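Local coordinates for protein Afp3 (Serratia entomophila, PDB 6RBN) that probably builds the contractile sheath of the anti-feeding prophage, a phage-tail-like injection system, by packing helically around its inner tube, at residues V198-V204 with R336-D340; A205-P209 with G318-I322. One frame throughout, in Å; residues are numbered along the deposited sequence.

Contact 1: residues V198-V204 with R336-D340; sequences VGGSAQV and RTQKD
Gln338 reaches into the loop 198-204, which closes with a type I beta turn from Ser201 to Val204. Gln338 CB lies 3.3 Å from Ser201 O. Chi1 of -72° swings Gln338 CG away from its own carbonyl and over Val204 CG1, 3.8 Å away. The chain then bends at chi2, bringing CD and the amide to Gly199. There NE2 donates to Gly199 O; the modelled bond is very short, and its exact length is doubtful at this resolution. OE1, the other branch of the amide, turns toward Val206 CG2 of the neighbouring contact. The backbone of the same residue holds on as well: Gln338 N donates to Val204 O at 3.2 Å. Beside it, Lys339 CB rests on Ala202 CB at 3.8 Å, and the lysine chain, bent at chi2, carries its CD past Gly200 O. Thr337 CG2 lies 3.7 Å from Ala202 O. Beyond these residues, Ala202 also packs on Arg350 of helix 347-364. This is loop-to-loop packing in the sheath fold: the connection between two parallel strands, 185-188 and 204-207, meets the loop that leads into helix 347-364.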
ATOM      1  N   VAL D 198      -6.782  26.912  74.296  1.00 90.53           N
ATOM      2  CA  VAL D 198      -6.844  25.856  73.297  1.00 90.53           C
ATOM      3  C   VAL D 198      -6.240  24.579  73.880  1.00 90.53           C
ATOM      4  O   VAL D 198      -5.033  24.328  73.785  1.00 90.53           O
ATOM      5  CB  VAL D 198      -6.162  26.316  71.996  1.00 90.53           C
ATOM      6  CG1 VAL D 198      -7.110  27.198  71.212  1.00 90.53           C
ATOM      7  CG2 VAL D 198      -4.919  27.153  72.304  1.00 90.53           C
ATOM      8  N   GLY D 199      -7.093  23.755  74.489  1.00 89.95           N
ATOM      9  CA  GLY D 199      -6.585  22.670  75.311  1.00 89.95           C
ATOM     10  C   GLY D 199      -6.124  21.471  74.506  1.00 89.95           C
ATOM     11  O   GLY D 199      -4.938  21.143  74.485  1.00 89.95           O
ATOM     12  N   GLY D 200      -7.055  20.805  73.829  1.00 84.70           N
ATOM     13  CA  GLY D 200      -6.731  19.552  73.184  1.00 84.70           C
ATOM     14  C   GLY D 200      -7.246  19.422  71.770  1.00 84.70           C
ATOM     15  O   GLY D 200      -7.569  18.319  71.323  1.00 84.70           O
ATOM     16  N   SER D 201      -7.340  20.537  71.056  1.00 83.25           N
ATOM     17  CA  SER D 201      -7.761  20.489  69.667  1.00 83.25           C
ATOM     18  C   SER D 201      -6.579  20.156  68.771  1.00 83.25           C
ATOM     19  O   SER D 201      -5.438  20.524  69.052  1.00 83.25           O
ATOM     20  CB  SER D 201      -8.375  21.821  69.242  1.00 83.25           C
ATOM     21  OG  SER D 201      -7.399  22.843  69.244  1.00 83.25           O
ATOM     22  N   ALA D 202      -6.864  19.476  67.667  1.00 79.30           N
ATOM     23  CA  ALA D 202      -5.819  19.041  66.753  1.00 79.30           C
ATOM     24  C   ALA D 202      -5.297  20.152  65.856  1.00 79.30           C
ATOM     25  O   ALA D 202      -4.407  19.897  65.044  1.00 79.30           O
ATOM     26  CB  ALA D 202      -6.326  17.888  65.885  1.00 79.30           C
ATOM     27  N   GLN D 203      -5.811  21.370  65.984  1.00 78.01           N
ATOM     28  CA  GLN D 203      -5.421  22.480  65.132  1.00 78.01           C
ATOM     29  C   GLN D 203      -4.373  23.375  65.776  1.00 78.01           C
ATOM     30  O   GLN D 203      -4.117  24.469  65.272  1.00 78.01           O
ATOM     31  CB  GLN D 203      -6.649  23.320  64.780  1.00 78.01           C
ATOM     32  CG  GLN D 203      -7.765  22.576  64.077  1.00 78.01           C
ATOM     33  CD  GLN D 203      -7.351  22.009  62.743  1.00 78.01           C
ATOM     34  OE1 GLN D 203      -7.294  20.797  62.567  1.00 78.01           O
ATOM     35  NE2 GLN D 203      -7.050  22.883  61.796  1.00 78.01           N
ATOM     36  N   VAL D 204      -3.775  22.952  66.889  1.00 77.90           N
ATOM     37  CA  VAL D 204      -2.924  23.811  67.703  1.00 77.90           C
ATOM     38  C   VAL D 204      -1.576  23.133  67.899  1.00 77.90           C
ATOM     39  O   VAL D 204      -1.516  21.950  68.245  1.00 77.90           O
ATOM     40  CB  VAL D 204      -3.580  24.127  69.064  1.00 77.90           C
ATOM     41  CG1 VAL D 204      -2.646  24.912  69.963  1.00 77.90           C
ATOM     42  CG2 VAL D 204      -4.843  24.913  68.856  1.00 77.90           C
ATOM     43  N   ARG D 336       4.368  17.490  67.362  1.00 74.36           N
ATOM     44  CA  ARG D 336       3.084  17.026  67.863  1.00 74.36           C
ATOM     45  C   ARG D 336       2.088  18.169  68.010  1.00 74.36           C
ATOM     46  O   ARG D 336       2.461  19.324  68.221  1.00 74.36           O
ATOM     47  CB  ARG D 336       3.223  16.317  69.209  1.00 74.36           C
ATOM     48  CG  ARG D 336       3.675  14.880  69.118  1.00 74.36           C
ATOM     49  CD  ARG D 336       3.662  14.251  70.493  1.00 74.36           C
ATOM     50  NE  ARG D 336       3.819  12.801  70.450  1.00 74.36           N
ATOM     51  CZ  ARG D 336       4.985  12.174  70.482  1.00 74.36           C
ATOM     52  NH1 ARG D 336       6.100  12.877  70.543  1.00 74.36           N
ATOM     53  NH2 ARG D 336       5.039  10.851  70.439  1.00 74.36           N
ATOM     54  N   THR D 337       0.810  17.816  67.898  1.00 77.90           N
ATOM     55  CA  THR D 337      -0.300  18.720  68.150  1.00 77.90           C
ATOM     56  C   THR D 337      -0.827  18.511  69.565  1.00 77.90           C
ATOM     57  O   THR D 337      -0.329  17.682  70.329  1.00 77.90           O
ATOM     58  CB  THR D 337      -1.416  18.502  67.128  1.00 77.90           C
ATOM     59  OG1 THR D 337      -1.909  17.163  67.234  1.00 77.90           O
ATOM     60  CG2 THR D 337      -0.910  18.729  65.721  1.00 77.90           C
ATOM     61  N   GLN D 338      -1.861  19.272  69.922  1.00 83.35           N
ATOM     62  CA  GLN D 338      -2.487  19.138  71.229  1.00 83.35           C
ATOM     63  C   GLN D 338      -3.358  17.898  71.356  1.00 83.35           C
ATOM     64  O   GLN D 338      -3.668  17.491  72.479  1.00 83.35           O
ATOM     65  CB  GLN D 338      -3.332  20.373  71.531  1.00 83.35           C
ATOM     66  CG  GLN D 338      -2.533  21.605  71.838  1.00 83.35           C
ATOM     67  CD  GLN D 338      -1.782  21.463  73.131  1.00 83.35           C
ATOM     68  OE1 GLN D 338      -0.567  21.368  73.142  1.00 83.35           O
ATOM     69  NE2 GLN D 338      -2.510  21.424  74.232  1.00 83.35           N
ATOM     70  N   LYS D 339      -3.756  17.294  70.243  1.00 86.33           N
ATOM     71  CA  LYS D 339      -4.629  16.129  70.292  1.00 86.33           C
ATOM     72  C   LYS D 339      -3.818  14.882  70.615  1.00 86.33           C
ATOM     73  O   LYS D 339      -2.798  14.611  69.977  1.00 86.33           O
ATOM     74  CB  LYS D 339      -5.353  15.967  68.960  1.00 86.33           C
ATOM     75  CG  LYS D 339      -6.387  14.871  68.939  1.00 86.33           C
ATOM     76  CD  LYS D 339      -7.598  15.254  69.759  1.00 86.33           C
ATOM     77  CE  LYS D 339      -8.691  14.212  69.645  1.00 86.33           C
ATOM     78  NZ  LYS D 339      -9.863  14.556  70.492  1.00 86.33           N
ATOM     79  N   ASP D 340      -4.271  14.118  71.605  1.00 92.61           N
ATOM     80  CA  ASP D 340      -3.580  12.913  72.041  1.00 92.61           C
ATOM     81  C   ASP D 340      -4.099  11.669  71.324  1.00 92.61           C
ATOM     82  O   ASP D 340      -3.735  10.547  71.687  1.00 92.61           O
ATOM     83  CB  ASP D 340      -3.718  12.760  73.558  1.00 92.61           C
ATOM     84  CG  ASP D 340      -2.610  11.921  74.176  1.00 92.61           C
ATOM     85  OD1 ASP D 340      -1.694  11.496  73.444  1.00 92.61           O
ATOM     86  OD2 ASP D 340      -2.660  11.683  75.401  1.00 92.61           O
TER

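Contact 2: residues A205-P209 with G318-I322; sequences AVYYP and GINVI
Val206 to Pro209, the end of strand 204-207 and its continuation, lie against Ile319 to Ile322. The strand is the parallel neighbour of strand 185-188 in this sheath protein; 318-322, part of the subtilisin-like region, heads the same general way, with the two end-to-end directions 39° apart. The polar links across are few and weak. Tyr208 N gives a weak hydrogen bond to Ile319 O, and Tyr207 CA makes a C-H...O contact with that same carbonyl at 3.3 Å. Asn320 ND2 gives another weak bond to Val206 O, 3.3 Å away; its stronger partner is Arg336 O.

Apolar contacts do most of the rest. Tyr208 CB meets Ile319 CG2 at 3.7 Å; farther along, Pro209 CD lies 3.8 Å from Ile322 CG1, and its CG faces Val321 CG1. From outside the two segments, Ile274 touches both Tyr207 and Ile322, while Ile347 packs on Ala205, Tyr207 and Asn320; helices 271-284 and 347-364 and strand 185-188 all help to bury the pair.

The aromatic contact centres on Tyr207. Its hydroxyl bonds to Tyr278 OH. With CG beside the backbone N (chi1 -70°), the ring swings across Asn320, whose amide plane is tilted 41° to it. Asn320 ND2 stands over one face of the Tyr207 ring toward the rim, 4.2 Å above the plane, while Tyr207 CE1 lies 3.6 Å from Asn320 CB.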
ATOM      1  N   ALA D 205      -0.499  23.881  67.663  1.00 75.91           N
ATOM      2  CA  ALA D 205       0.860  23.446  67.956  1.00 75.91           C
ATOM      3  C   ALA D 205       1.517  24.484  68.853  1.00 75.91           C
ATOM      4  O   ALA D 205       1.703  25.633  68.442  1.00 75.91           O
ATOM      5  CB  ALA D 205       1.666  23.263  66.672  1.00 75.91           C
ATOM      6  N   VAL D 206       1.867  24.081  70.066  1.00 77.67           N
ATOM      7  CA  VAL D 206       2.487  24.958  71.054  1.00 77.67           C
ATOM      8  C   VAL D 206       3.998  24.849  70.892  1.00 77.67           C
ATOM      9  O   VAL D 206       4.507  23.808  70.480  1.00 77.67           O
ATOM     10  CB  VAL D 206       2.003  24.566  72.468  1.00 77.67           C
ATOM     11  CG1 VAL D 206       2.537  25.489  73.550  1.00 77.67           C
ATOM     12  CG2 VAL D 206       0.487  24.519  72.508  1.00 77.67           C
ATOM     13  N   TYR D 207       4.723  25.942  71.148  1.00 75.72           N
ATOM     14  CA  TYR D 207       6.185  25.963  71.065  1.00 75.72           C
ATOM     15  C   TYR D 207       6.718  26.719  72.273  1.00 75.72           C
ATOM     16  O   TYR D 207       6.469  27.920  72.411  1.00 75.72           O
ATOM     17  CB  TYR D 207       6.654  26.602  69.759  1.00 75.72           C
ATOM     18  CG  TYR D 207       6.365  25.750  68.550  1.00 75.72           C
ATOM     19  CD1 TYR D 207       7.250  24.759  68.146  1.00 75.72           C
ATOM     20  CD2 TYR D 207       5.189  25.905  67.832  1.00 75.72           C
ATOM     21  CE1 TYR D 207       6.983  23.971  67.048  1.00 75.72           C
ATOM     22  CE2 TYR D 207       4.912  25.115  66.738  1.00 75.72           C
ATOM     23  CZ  TYR D 207       5.811  24.148  66.353  1.00 75.72           C
ATOM     24  OH  TYR D 207       5.541  23.364  65.259  1.00 75.72           O
ATOM     25  N   TYR D 208       7.452  26.026  73.147  1.00 84.16           N
ATOM     26  CA  TYR D 208       7.718  26.572  74.475  1.00 84.16           C
ATOM     27  C   TYR D 208       8.779  27.673  74.579  1.00 84.16           C
ATOM     28  O   TYR D 208       8.422  28.761  75.052  1.00 84.16           O
ATOM     29  CB  TYR D 208       8.033  25.434  75.458  1.00 84.16           C
ATOM     30  CG  TYR D 208       8.650  25.895  76.759  1.00 84.16           C
ATOM     31  CD1 TYR D 208       7.927  26.631  77.682  1.00 84.16           C
ATOM     32  CD2 TYR D 208       9.957  25.561  77.072  1.00 84.16           C
ATOM     33  CE1 TYR D 208       8.503  27.052  78.862  1.00 84.16           C
ATOM     34  CE2 TYR D 208      10.535  25.968  78.254  1.00 84.16           C
ATOM     35  CZ  TYR D 208       9.802  26.710  79.147  1.00 84.16           C
ATOM     36  OH  TYR D 208      10.376  27.115  80.329  1.00 84.16           O
ATOM     37  N   PRO D 209      10.055  27.488  74.204  1.00 81.57           N
ATOM     38  CA  PRO D 209      11.071  28.438  74.681  1.00 81.57           C
ATOM     39  C   PRO D 209      11.033  29.759  73.928  1.00 81.57           C
ATOM     40  O   PRO D 209      10.981  29.796  72.698  1.00 81.57           O
ATOM     41  CB  PRO D 209      12.395  27.706  74.417  1.00 81.57           C
ATOM     42  CG  PRO D 209      12.023  26.303  74.103  1.00 81.57           C
ATOM     43  CD  PRO D 209      10.713  26.434  73.409  1.00 81.57           C
ATOM     44  N   GLY D 318       1.571  18.340  73.501  1.00 83.51           N
ATOM     45  CA  GLY D 318       2.153  19.018  72.362  1.00 83.51           C
ATOM     46  C   GLY D 318       2.855  20.276  72.813  1.00 83.51           C
ATOM     47  O   GLY D 318       2.228  21.329  72.897  1.00 83.51           O
ATOM     48  N   ILE D 319       4.158  20.203  73.094  1.00 80.60           N
ATOM     49  CA  ILE D 319       4.903  21.350  73.590  1.00 80.60           C
ATOM     50  C   ILE D 319       6.012  21.768  72.632  1.00 80.60           C
ATOM     51  O   ILE D 319       6.273  22.966  72.476  1.00 80.60           O
ATOM     52  CB  ILE D 319       5.451  21.094  75.010  1.00 80.60           C
ATOM     53  CG1 ILE D 319       4.308  20.709  75.949  1.00 80.60           C
ATOM     54  CG2 ILE D 319       6.047  22.346  75.593  1.00 80.60           C
ATOM     55  CD1 ILE D 319       3.218  21.756  76.078  1.00 80.60           C
ATOM     56  N   ASN D 320       6.672  20.804  71.977  1.00 75.58           N
ATOM     57  CA  ASN D 320       7.504  21.011  70.781  1.00 75.58           C
ATOM     58  C   ASN D 320       8.666  21.976  71.051  1.00 75.58           C
ATOM     59  O   ASN D 320       8.704  23.106  70.567  1.00 75.58           O
ATOM     60  CB  ASN D 320       6.655  21.497  69.605  1.00 75.58           C
ATOM     61  CG  ASN D 320       5.634  20.483  69.169  1.00 75.58           C
ATOM     62  OD1 ASN D 320       5.899  19.287  69.164  1.00 75.58           O
ATOM     63  ND2 ASN D 320       4.455  20.953  68.796  1.00 75.58           N
ATOM     64  N   VAL D 321       9.592  21.499  71.872  1.00 72.77           N
ATOM     65  CA  VAL D 321      10.654  22.335  72.413  1.00 72.77           C
ATOM     66  C   VAL D 321      11.643  22.736  71.320  1.00 72.77           C
ATOM     67  O   VAL D 321      12.054  21.930  70.487  1.00 72.77           O
ATOM     68  CB  VAL D 321      11.352  21.585  73.560  1.00 72.77           C
ATOM     69  CG1 VAL D 321      12.471  22.395  74.120  1.00 72.77           C
ATOM     70  CG2 VAL D 321      10.350  21.239  74.644  1.00 72.77           C
ATOM     71  N   ILE D 322      12.011  24.017  71.316  1.00 73.72           N
ATOM     72  CA  ILE D 322      13.148  24.521  70.551  1.00 73.72           C
ATOM     73  C   ILE D 322      14.413  24.165  71.322  1.00 73.72           C
ATOM     74  O   ILE D 322      14.660  24.709  72.403  1.00 73.72           O
ATOM     75  CB  ILE D 322      13.055  26.039  70.343  1.00 73.72           C
ATOM     76  CG1 ILE D 322      11.710  26.433  69.738  1.00 73.72           C
ATOM     77  CG2 ILE D 322      14.189  26.511  69.460  1.00 73.72           C
ATOM     78  CD1 ILE D 322      11.465  25.866  68.382  1.00 73.72           C
TER

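In the fold
The centres of the two contacts lie about 12 Å apart, each about 14 Å from the centre of the chain and on the same side of it. Along the chain the order is 198-204, 205-209, 318-322, 336-340, so contact 2 is nested inside the loop that contact 1 closes. Their first segments are continuous: 198-204 leads straight into strand 204-207, which pairs with 185-188, and helix 347-364 touches both contacts. Arg336 of contact 1 also packs its CB on Gly318 CA of contact 2. No other chain touches the four segments, so they belong to the interior construction of a single sheath subunit, not to its interfaces in the helical assembly.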